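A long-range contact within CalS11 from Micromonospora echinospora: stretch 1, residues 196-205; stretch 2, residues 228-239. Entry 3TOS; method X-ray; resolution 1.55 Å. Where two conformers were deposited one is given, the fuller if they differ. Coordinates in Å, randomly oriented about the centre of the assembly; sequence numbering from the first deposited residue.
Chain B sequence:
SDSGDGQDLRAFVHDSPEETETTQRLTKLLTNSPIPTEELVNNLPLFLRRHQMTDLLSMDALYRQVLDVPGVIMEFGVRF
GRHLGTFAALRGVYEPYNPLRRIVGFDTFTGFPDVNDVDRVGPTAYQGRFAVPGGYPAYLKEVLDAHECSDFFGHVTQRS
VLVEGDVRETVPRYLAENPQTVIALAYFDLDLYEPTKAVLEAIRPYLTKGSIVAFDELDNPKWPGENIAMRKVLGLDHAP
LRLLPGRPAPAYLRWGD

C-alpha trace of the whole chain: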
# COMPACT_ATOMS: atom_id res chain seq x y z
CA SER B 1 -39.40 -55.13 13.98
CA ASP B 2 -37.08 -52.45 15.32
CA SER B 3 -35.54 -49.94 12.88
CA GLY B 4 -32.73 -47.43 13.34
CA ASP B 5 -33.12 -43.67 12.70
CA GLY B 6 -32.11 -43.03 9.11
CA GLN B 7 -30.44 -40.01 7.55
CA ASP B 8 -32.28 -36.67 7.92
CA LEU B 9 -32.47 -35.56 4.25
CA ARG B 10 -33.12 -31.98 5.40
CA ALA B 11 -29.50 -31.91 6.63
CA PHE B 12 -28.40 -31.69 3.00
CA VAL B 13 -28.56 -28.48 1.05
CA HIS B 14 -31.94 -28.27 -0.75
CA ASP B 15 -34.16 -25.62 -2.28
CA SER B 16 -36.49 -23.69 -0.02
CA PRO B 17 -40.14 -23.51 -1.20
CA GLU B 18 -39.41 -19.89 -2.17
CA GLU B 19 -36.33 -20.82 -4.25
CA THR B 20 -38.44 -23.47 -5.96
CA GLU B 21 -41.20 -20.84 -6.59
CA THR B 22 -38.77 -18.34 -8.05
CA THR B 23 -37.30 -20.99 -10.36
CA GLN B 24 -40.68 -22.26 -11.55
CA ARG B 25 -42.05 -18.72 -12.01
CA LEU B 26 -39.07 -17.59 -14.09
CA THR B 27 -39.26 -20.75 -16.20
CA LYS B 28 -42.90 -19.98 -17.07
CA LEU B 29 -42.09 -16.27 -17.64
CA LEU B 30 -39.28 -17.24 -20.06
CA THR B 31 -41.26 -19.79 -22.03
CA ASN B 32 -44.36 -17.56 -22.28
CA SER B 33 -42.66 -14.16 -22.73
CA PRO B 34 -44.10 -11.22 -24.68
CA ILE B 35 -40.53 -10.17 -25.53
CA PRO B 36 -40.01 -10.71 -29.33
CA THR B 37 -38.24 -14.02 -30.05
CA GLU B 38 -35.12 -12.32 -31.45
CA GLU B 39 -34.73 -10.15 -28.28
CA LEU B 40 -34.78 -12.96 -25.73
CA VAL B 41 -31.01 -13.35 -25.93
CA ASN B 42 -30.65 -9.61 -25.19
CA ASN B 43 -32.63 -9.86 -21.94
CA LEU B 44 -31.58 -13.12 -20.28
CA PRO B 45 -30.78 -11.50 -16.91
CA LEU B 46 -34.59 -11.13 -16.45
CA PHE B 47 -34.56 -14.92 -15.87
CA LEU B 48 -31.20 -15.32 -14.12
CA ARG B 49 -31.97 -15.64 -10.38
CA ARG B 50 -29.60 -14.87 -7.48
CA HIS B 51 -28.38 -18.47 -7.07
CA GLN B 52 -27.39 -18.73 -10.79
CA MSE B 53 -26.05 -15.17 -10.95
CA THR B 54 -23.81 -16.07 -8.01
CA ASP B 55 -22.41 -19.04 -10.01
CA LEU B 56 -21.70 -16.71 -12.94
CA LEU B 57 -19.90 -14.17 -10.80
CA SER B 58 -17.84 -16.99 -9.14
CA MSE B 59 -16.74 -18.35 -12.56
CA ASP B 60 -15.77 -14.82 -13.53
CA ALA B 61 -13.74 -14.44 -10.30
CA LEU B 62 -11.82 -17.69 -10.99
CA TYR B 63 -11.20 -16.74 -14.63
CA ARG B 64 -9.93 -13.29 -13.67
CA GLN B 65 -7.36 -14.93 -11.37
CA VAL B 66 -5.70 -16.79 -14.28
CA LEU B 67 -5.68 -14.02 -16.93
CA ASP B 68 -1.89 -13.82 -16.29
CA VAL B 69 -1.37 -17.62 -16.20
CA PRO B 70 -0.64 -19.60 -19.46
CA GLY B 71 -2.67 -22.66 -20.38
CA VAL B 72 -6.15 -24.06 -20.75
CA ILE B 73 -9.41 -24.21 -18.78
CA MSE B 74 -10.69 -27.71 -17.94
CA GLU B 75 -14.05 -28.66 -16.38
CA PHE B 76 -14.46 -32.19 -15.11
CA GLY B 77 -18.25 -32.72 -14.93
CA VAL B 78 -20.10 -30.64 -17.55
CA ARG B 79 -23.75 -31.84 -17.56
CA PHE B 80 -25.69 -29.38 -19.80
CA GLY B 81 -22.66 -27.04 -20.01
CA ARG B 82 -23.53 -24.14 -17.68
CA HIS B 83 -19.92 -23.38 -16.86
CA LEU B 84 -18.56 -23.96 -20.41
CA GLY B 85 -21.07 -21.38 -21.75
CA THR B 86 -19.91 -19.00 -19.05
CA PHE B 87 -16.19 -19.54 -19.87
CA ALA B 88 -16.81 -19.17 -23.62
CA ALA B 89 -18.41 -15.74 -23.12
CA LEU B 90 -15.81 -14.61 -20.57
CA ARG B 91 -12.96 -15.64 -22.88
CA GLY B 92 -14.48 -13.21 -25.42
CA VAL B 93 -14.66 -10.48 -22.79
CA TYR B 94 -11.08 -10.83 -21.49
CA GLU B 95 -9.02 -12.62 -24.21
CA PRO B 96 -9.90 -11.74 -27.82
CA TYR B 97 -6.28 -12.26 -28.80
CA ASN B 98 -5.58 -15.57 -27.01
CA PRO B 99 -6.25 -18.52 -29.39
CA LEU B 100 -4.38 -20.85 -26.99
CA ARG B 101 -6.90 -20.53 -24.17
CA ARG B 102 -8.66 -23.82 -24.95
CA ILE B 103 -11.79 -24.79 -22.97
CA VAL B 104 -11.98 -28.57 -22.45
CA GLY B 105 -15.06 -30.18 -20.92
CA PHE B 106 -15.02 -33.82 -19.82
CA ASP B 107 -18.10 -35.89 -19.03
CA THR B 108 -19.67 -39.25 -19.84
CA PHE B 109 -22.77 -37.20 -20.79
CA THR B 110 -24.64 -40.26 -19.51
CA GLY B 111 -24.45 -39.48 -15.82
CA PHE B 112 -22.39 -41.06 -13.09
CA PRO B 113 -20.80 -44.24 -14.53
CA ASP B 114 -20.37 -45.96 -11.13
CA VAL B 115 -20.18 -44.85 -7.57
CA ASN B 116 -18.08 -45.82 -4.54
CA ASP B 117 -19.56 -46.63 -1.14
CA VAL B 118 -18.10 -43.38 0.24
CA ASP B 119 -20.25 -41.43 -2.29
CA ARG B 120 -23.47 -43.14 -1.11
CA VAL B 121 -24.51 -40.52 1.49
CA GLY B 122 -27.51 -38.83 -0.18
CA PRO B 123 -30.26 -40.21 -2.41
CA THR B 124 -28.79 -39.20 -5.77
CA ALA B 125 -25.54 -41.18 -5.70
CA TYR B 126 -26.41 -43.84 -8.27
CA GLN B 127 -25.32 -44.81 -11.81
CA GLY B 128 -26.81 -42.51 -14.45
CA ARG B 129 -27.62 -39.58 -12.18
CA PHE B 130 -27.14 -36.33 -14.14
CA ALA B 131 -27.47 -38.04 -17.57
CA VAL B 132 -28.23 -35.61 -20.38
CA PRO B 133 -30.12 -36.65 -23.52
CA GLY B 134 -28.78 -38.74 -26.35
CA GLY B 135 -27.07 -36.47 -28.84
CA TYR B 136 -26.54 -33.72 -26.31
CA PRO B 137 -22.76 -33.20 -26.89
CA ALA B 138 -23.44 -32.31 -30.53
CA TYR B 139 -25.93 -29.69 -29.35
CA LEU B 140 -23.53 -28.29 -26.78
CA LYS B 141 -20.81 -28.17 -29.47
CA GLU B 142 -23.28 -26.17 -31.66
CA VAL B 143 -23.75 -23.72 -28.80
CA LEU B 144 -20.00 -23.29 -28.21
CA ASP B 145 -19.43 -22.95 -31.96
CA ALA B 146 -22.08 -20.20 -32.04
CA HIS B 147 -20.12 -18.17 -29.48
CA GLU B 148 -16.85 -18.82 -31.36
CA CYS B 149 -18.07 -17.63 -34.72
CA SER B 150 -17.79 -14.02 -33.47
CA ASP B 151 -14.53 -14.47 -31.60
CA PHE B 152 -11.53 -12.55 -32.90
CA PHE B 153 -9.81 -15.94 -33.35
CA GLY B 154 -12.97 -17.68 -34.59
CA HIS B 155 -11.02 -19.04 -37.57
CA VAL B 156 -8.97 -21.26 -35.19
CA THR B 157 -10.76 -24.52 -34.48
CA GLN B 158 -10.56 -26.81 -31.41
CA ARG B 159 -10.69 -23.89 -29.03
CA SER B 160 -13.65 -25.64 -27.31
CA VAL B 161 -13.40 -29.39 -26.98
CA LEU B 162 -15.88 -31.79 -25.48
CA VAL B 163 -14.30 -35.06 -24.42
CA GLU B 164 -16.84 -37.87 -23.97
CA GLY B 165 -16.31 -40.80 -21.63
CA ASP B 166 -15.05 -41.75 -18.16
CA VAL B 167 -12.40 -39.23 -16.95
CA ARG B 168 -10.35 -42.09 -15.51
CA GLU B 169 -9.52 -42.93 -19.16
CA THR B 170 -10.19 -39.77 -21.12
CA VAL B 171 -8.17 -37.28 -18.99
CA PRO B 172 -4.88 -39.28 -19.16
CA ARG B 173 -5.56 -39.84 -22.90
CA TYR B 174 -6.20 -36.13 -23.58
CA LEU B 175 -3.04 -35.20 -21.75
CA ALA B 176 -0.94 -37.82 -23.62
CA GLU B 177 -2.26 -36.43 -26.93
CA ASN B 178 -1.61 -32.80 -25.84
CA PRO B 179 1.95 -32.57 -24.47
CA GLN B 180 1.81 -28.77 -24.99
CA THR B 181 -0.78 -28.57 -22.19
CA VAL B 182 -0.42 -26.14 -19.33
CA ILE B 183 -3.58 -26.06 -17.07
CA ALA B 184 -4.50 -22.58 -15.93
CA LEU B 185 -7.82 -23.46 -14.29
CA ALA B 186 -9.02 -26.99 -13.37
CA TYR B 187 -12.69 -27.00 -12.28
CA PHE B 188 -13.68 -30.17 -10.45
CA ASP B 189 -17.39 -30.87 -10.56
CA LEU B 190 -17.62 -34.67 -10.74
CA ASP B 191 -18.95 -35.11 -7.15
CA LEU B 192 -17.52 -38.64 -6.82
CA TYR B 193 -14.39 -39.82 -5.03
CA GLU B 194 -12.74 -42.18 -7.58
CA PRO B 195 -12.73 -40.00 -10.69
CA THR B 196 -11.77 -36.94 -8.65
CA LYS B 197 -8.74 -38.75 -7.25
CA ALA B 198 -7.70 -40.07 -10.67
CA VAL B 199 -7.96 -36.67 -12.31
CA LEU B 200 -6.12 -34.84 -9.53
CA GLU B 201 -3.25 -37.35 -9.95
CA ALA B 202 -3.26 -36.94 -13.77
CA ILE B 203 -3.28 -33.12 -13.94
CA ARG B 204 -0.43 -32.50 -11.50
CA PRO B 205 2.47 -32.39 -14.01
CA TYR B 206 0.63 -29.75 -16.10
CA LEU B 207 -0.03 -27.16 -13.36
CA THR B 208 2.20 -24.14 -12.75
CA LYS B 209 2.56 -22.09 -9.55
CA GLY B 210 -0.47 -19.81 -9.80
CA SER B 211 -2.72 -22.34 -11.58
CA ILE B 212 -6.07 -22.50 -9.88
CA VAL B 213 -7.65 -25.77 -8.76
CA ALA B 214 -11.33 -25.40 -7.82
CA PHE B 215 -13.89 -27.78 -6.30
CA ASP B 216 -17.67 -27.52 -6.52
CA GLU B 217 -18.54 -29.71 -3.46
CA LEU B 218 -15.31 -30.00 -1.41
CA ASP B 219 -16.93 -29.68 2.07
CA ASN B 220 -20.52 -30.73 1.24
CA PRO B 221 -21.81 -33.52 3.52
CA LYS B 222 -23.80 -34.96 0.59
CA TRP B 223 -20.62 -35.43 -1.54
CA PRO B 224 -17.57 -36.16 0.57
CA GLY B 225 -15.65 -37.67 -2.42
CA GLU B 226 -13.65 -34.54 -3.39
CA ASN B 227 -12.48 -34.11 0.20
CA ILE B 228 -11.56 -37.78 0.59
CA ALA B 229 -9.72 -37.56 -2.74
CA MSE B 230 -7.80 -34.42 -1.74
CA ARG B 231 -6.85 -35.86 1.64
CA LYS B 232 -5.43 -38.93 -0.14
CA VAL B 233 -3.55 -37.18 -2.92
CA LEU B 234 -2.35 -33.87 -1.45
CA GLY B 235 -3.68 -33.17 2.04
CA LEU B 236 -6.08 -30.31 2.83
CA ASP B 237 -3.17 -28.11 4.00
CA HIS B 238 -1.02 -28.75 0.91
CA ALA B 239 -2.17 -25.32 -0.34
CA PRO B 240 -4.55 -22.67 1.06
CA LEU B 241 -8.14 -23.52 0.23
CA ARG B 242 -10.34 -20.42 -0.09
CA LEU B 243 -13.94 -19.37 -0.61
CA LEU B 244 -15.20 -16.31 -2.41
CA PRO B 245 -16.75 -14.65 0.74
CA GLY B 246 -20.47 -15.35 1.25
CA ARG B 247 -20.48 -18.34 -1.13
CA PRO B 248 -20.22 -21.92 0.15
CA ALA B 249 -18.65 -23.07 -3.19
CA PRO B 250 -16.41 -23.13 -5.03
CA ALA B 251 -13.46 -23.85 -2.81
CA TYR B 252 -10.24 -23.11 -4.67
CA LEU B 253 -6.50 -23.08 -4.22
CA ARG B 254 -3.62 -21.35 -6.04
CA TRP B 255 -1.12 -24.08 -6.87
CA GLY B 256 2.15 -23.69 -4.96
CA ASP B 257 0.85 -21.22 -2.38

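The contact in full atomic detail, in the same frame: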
# COMPACT_ATOMS: atom_id res chain seq x y z
N THR B 196 -12.49 -38.11 -9.16
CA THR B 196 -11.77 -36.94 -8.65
C THR B 196 -10.31 -37.26 -8.35
O THR B 196 -9.43 -36.47 -8.71
CB THR B 196 -12.48 -36.33 -7.42
OG1 THR B 196 -13.82 -35.96 -7.80
CG2 THR B 196 -11.71 -35.10 -6.88
N LYS B 197 -10.09 -38.31 -7.60
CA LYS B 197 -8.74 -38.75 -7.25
C LYS B 197 -7.89 -39.01 -8.49
O LYS B 197 -6.76 -38.54 -8.56
CB LYS B 197 -8.82 -40.03 -6.39
CG LYS B 197 -7.40 -40.52 -5.92
CD LYS B 197 -7.58 -41.75 -5.01
CE LYS B 197 -6.26 -42.19 -4.36
NZ LYS B 197 -5.44 -42.85 -5.36
N ALA B 198 -8.45 -39.76 -9.44
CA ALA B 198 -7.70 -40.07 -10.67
C ALA B 198 -7.32 -38.80 -11.44
O ALA B 198 -6.22 -38.72 -12.02
CB ALA B 198 -8.55 -40.98 -11.57
N VAL B 199 -8.25 -37.84 -11.51
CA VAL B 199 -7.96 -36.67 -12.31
C VAL B 199 -6.99 -35.77 -11.59
O VAL B 199 -6.10 -35.21 -12.21
CB VAL B 199 -9.26 -35.93 -12.65
CG1 VAL B 199 -8.93 -34.55 -13.24
CG2 VAL B 199 -10.10 -36.77 -13.64
N LEU B 200 -7.10 -35.65 -10.26
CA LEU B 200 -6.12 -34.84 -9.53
C LEU B 200 -4.73 -35.39 -9.78
O LEU B 200 -3.77 -34.63 -9.99
CB LEU B 200 -6.39 -34.92 -8.01
CG LEU B 200 -7.41 -33.95 -7.46
CD1 LEU B 200 -7.69 -34.39 -5.99
CD2 LEU B 200 -6.88 -32.47 -7.54
N GLU B 201 -4.60 -36.71 -9.72
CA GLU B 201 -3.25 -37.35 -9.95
C GLU B 201 -2.72 -37.06 -11.38
O GLU B 201 -1.51 -36.78 -11.57
CB GLU B 201 -3.35 -38.86 -9.70
CG GLU B 201 -3.48 -39.18 -8.25
CD GLU B 201 -4.04 -40.55 -7.96
OE1 GLU B 201 -4.57 -41.22 -8.88
OE2 GLU B 201 -4.00 -40.94 -6.76
N ALA B 202 -3.62 -37.15 -12.36
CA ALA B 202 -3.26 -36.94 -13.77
C ALA B 202 -2.84 -35.48 -14.11
O ALA B 202 -1.91 -35.29 -14.91
CB ALA B 202 -4.48 -37.36 -14.69
N ILE B 203 -3.53 -34.49 -13.52
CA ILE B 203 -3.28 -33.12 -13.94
C ILE B 203 -2.04 -32.51 -13.30
O ILE B 203 -1.54 -31.49 -13.80
CB ILE B 203 -4.48 -32.18 -13.69
CG1 ILE B 203 -4.74 -32.02 -12.19
CG2 ILE B 203 -5.71 -32.62 -14.47
CD1 ILE B 203 -5.72 -30.89 -11.87
N ARG B 204 -1.50 -33.13 -12.25
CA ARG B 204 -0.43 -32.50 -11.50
C ARG B 204 0.76 -32.03 -12.33
O ARG B 204 1.24 -30.92 -12.08
CB ARG B 204 0.06 -33.42 -10.35
CG ARG B 204 0.86 -32.69 -9.32
CD ARG B 204 1.21 -33.52 -8.12
NE ARG B 204 2.05 -32.73 -7.26
CZ ARG B 204 2.26 -33.03 -5.99
NH1 ARG B 204 1.67 -34.12 -5.48
NH2 ARG B 204 3.06 -32.26 -5.26
N PRO B 205 1.24 -32.84 -13.33
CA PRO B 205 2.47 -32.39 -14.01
C PRO B 205 2.23 -31.19 -14.94
O PRO B 205 3.18 -30.62 -15.48
CB PRO B 205 2.94 -33.64 -14.79
CG PRO B 205 2.20 -34.78 -14.23
CD PRO B 205 0.89 -34.23 -13.68
N ILE B 228 -12.28 -36.53 0.38
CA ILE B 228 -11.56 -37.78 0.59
C ILE B 228 -10.43 -37.93 -0.44
O ILE B 228 -9.30 -38.32 -0.08
CB ILE B 228 -12.50 -39.01 0.51
CG1 ILE B 228 -13.52 -38.99 1.67
CG2 ILE B 228 -11.69 -40.30 0.63
CD1 ILE B 228 -14.79 -39.81 1.34
N ALA B 229 -10.71 -37.53 -1.69
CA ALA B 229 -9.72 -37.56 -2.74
C ALA B 229 -8.53 -36.61 -2.42
O ALA B 229 -7.34 -37.00 -2.53
CB ALA B 229 -10.32 -37.21 -4.09
N MSE B 230 -8.84 -35.37 -2.04
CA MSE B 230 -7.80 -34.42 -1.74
C MSE B 230 -6.97 -34.88 -0.55
O MSE B 230 -5.74 -34.73 -0.54
CB MSE B 230 -8.36 -33.02 -1.45
CG MSE B 230 -7.25 -32.04 -1.02
SE MSE B 230 -7.54 -30.16 -1.52
CE MSE B 230 -6.74 -30.20 -3.30
N ARG B 231 -7.61 -35.43 0.47
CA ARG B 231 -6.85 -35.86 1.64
C ARG B 231 -5.93 -37.03 1.31
O ARG B 231 -4.82 -37.16 1.89
CB ARG B 231 -7.81 -36.21 2.78
CG ARG B 231 -8.25 -34.98 3.53
CD ARG B 231 -9.03 -35.32 4.83
NE ARG B 231 -10.36 -35.92 4.62
CZ ARG B 231 -10.70 -37.16 4.95
NH1 ARG B 231 -11.95 -37.54 4.73
NH2 ARG B 231 -9.80 -37.99 5.50
N LYS B 232 -6.32 -37.84 0.34
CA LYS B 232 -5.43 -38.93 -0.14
C LYS B 232 -4.29 -38.48 -1.03
O LYS B 232 -3.21 -39.04 -0.97
CB LYS B 232 -6.21 -40.02 -0.84
CG LYS B 232 -7.03 -40.83 0.19
CD LYS B 232 -7.50 -42.12 -0.37
CE LYS B 232 -8.53 -42.80 0.53
NZ LYS B 232 -7.96 -43.52 1.72
N VAL B 233 -4.53 -37.49 -1.89
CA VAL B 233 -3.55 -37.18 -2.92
C VAL B 233 -2.58 -36.10 -2.43
O VAL B 233 -1.35 -36.20 -2.62
CB VAL B 233 -4.30 -36.71 -4.19
CG1 VAL B 233 -3.30 -36.29 -5.28
CG2 VAL B 233 -5.19 -37.82 -4.72
N LEU B 234 -3.14 -35.06 -1.80
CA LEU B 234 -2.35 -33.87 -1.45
C LEU B 234 -2.33 -33.51 0.03
O LEU B 234 -1.30 -33.02 0.54
CB LEU B 234 -2.87 -32.63 -2.23
CG LEU B 234 -2.76 -32.72 -3.78
CD1 LEU B 234 -3.30 -31.45 -4.45
CD2 LEU B 234 -1.35 -32.90 -4.24
N GLY B 235 -3.46 -33.72 0.71
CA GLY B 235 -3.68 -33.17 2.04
C GLY B 235 -4.41 -31.84 1.94
O GLY B 235 -4.13 -31.04 1.02
N LEU B 236 -5.31 -31.56 2.89
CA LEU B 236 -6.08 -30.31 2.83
C LEU B 236 -5.22 -29.09 3.12
O LEU B 236 -5.63 -27.98 2.76
CB LEU B 236 -7.27 -30.37 3.80
CG LEU B 236 -8.41 -31.30 3.32
CD1 LEU B 236 -9.45 -31.57 4.44
CD2 LEU B 236 -9.15 -30.72 2.10
N ASP B 237 -4.03 -29.27 3.71
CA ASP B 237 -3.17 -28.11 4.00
C ASP B 237 -1.96 -28.09 3.05
O ASP B 237 -0.94 -27.39 3.29
CB ASP B 237 -2.73 -28.06 5.47
CG ASP B 237 -1.83 -29.25 5.85
OD1 ASP B 237 -1.64 -30.20 5.02
OD2 ASP B 237 -1.31 -29.26 7.00
N HIS B 238 -2.04 -28.85 1.94
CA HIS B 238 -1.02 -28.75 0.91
C HIS B 238 -0.91 -27.33 0.35
O HIS B 238 0.20 -26.82 0.06
CB HIS B 238 -1.32 -29.73 -0.21
CG HIS B 238 -0.32 -29.68 -1.32
ND1 HIS B 238 0.90 -30.31 -1.22
CD2 HIS B 238 -0.34 -29.07 -2.53
CE1 HIS B 238 1.58 -30.10 -2.34
NE2 HIS B 238 0.83 -29.38 -3.16
N ALA B 239 -2.07 -26.71 0.14
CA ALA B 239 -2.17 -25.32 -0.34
C ALA B 239 -3.32 -24.67 0.42
O ALA B 239 -4.07 -25.35 1.12
CB ALA B 239 -2.49 -25.32 -1.84

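The first stretch enters as part of a helix that began earlier in the chain, and it passes into a 3-10 segment at Arg204 and Pro205. The second opens with the last residues of another helix, which runs through Val233, and continues as loop and turn. The two helices point in broadly the same direction, their axes crossing at -41° and approaching to 9.0 Å. The backbones draw nearest where the CA atoms of Lys197 and Ala229 lie 4.8 Å apart. Each helix satisfies its own main chain, as in Leu200 N to Thr196 O (2.9 Å) and Val233 N to Ala229 O (2.9 Å). No hydrogen bond crosses between the stretches, so they are held together by packing.

Ala229 suits the close approach. Its CB points toward the first helix and is the whole of its side chain, so it can sit 3.7 Å from the backbone N of Lys197 and 3.8 Å from CG2 of Thr196. Thr196 divides its chemistry, offering this methyl to the contact while its OG1 is hydrogen-bonded elsewhere in the structure.

One turn further along, Leu200 points toward the second helix and fills the space beside Ala229 with a branched apolar side chain. Its CD1 lies 4.3 Å from Ala229 CB and 4.2 Å from the backbone N of Met230, a selenomethionine whose CB points away. Val233, one turn after Ala229, continues the apolar surface: its CG1 is 4.3 Å from Leu200 CB, and its CG2 is 3.7 Å from Lys197 CG.

Lys197 shows how a charged residue can serve a largely apolar contact. Its long aliphatic chain packs on Val233 and brings CE to 4.1 Å from Lys232 CB. Its NZ then forms a salt bridge with Glu201 OE2 at 2.8 Å. That pairs opposite charges one turn apart on the same helix, with OE2 also 3.9 Å from Val233 CG2. Lys232 starts toward the first helix, but the end of its side chain leads away.

Beyond the second helix, Leu234 is the first residue to leave helical angles. Gly235 follows at phi 94°, psi 143°, where a CB would be jammed against the preceding carbonyl O, and it opens a type I turn ending at His238. Across from this region, the extended Arg204 lays one face of its flat guanidinium against Leu234, with NH1 3.5 Å from CD2. Its NH2 reaches to 3.9 Å from His238 CE1, a contact without a hydrogen bond.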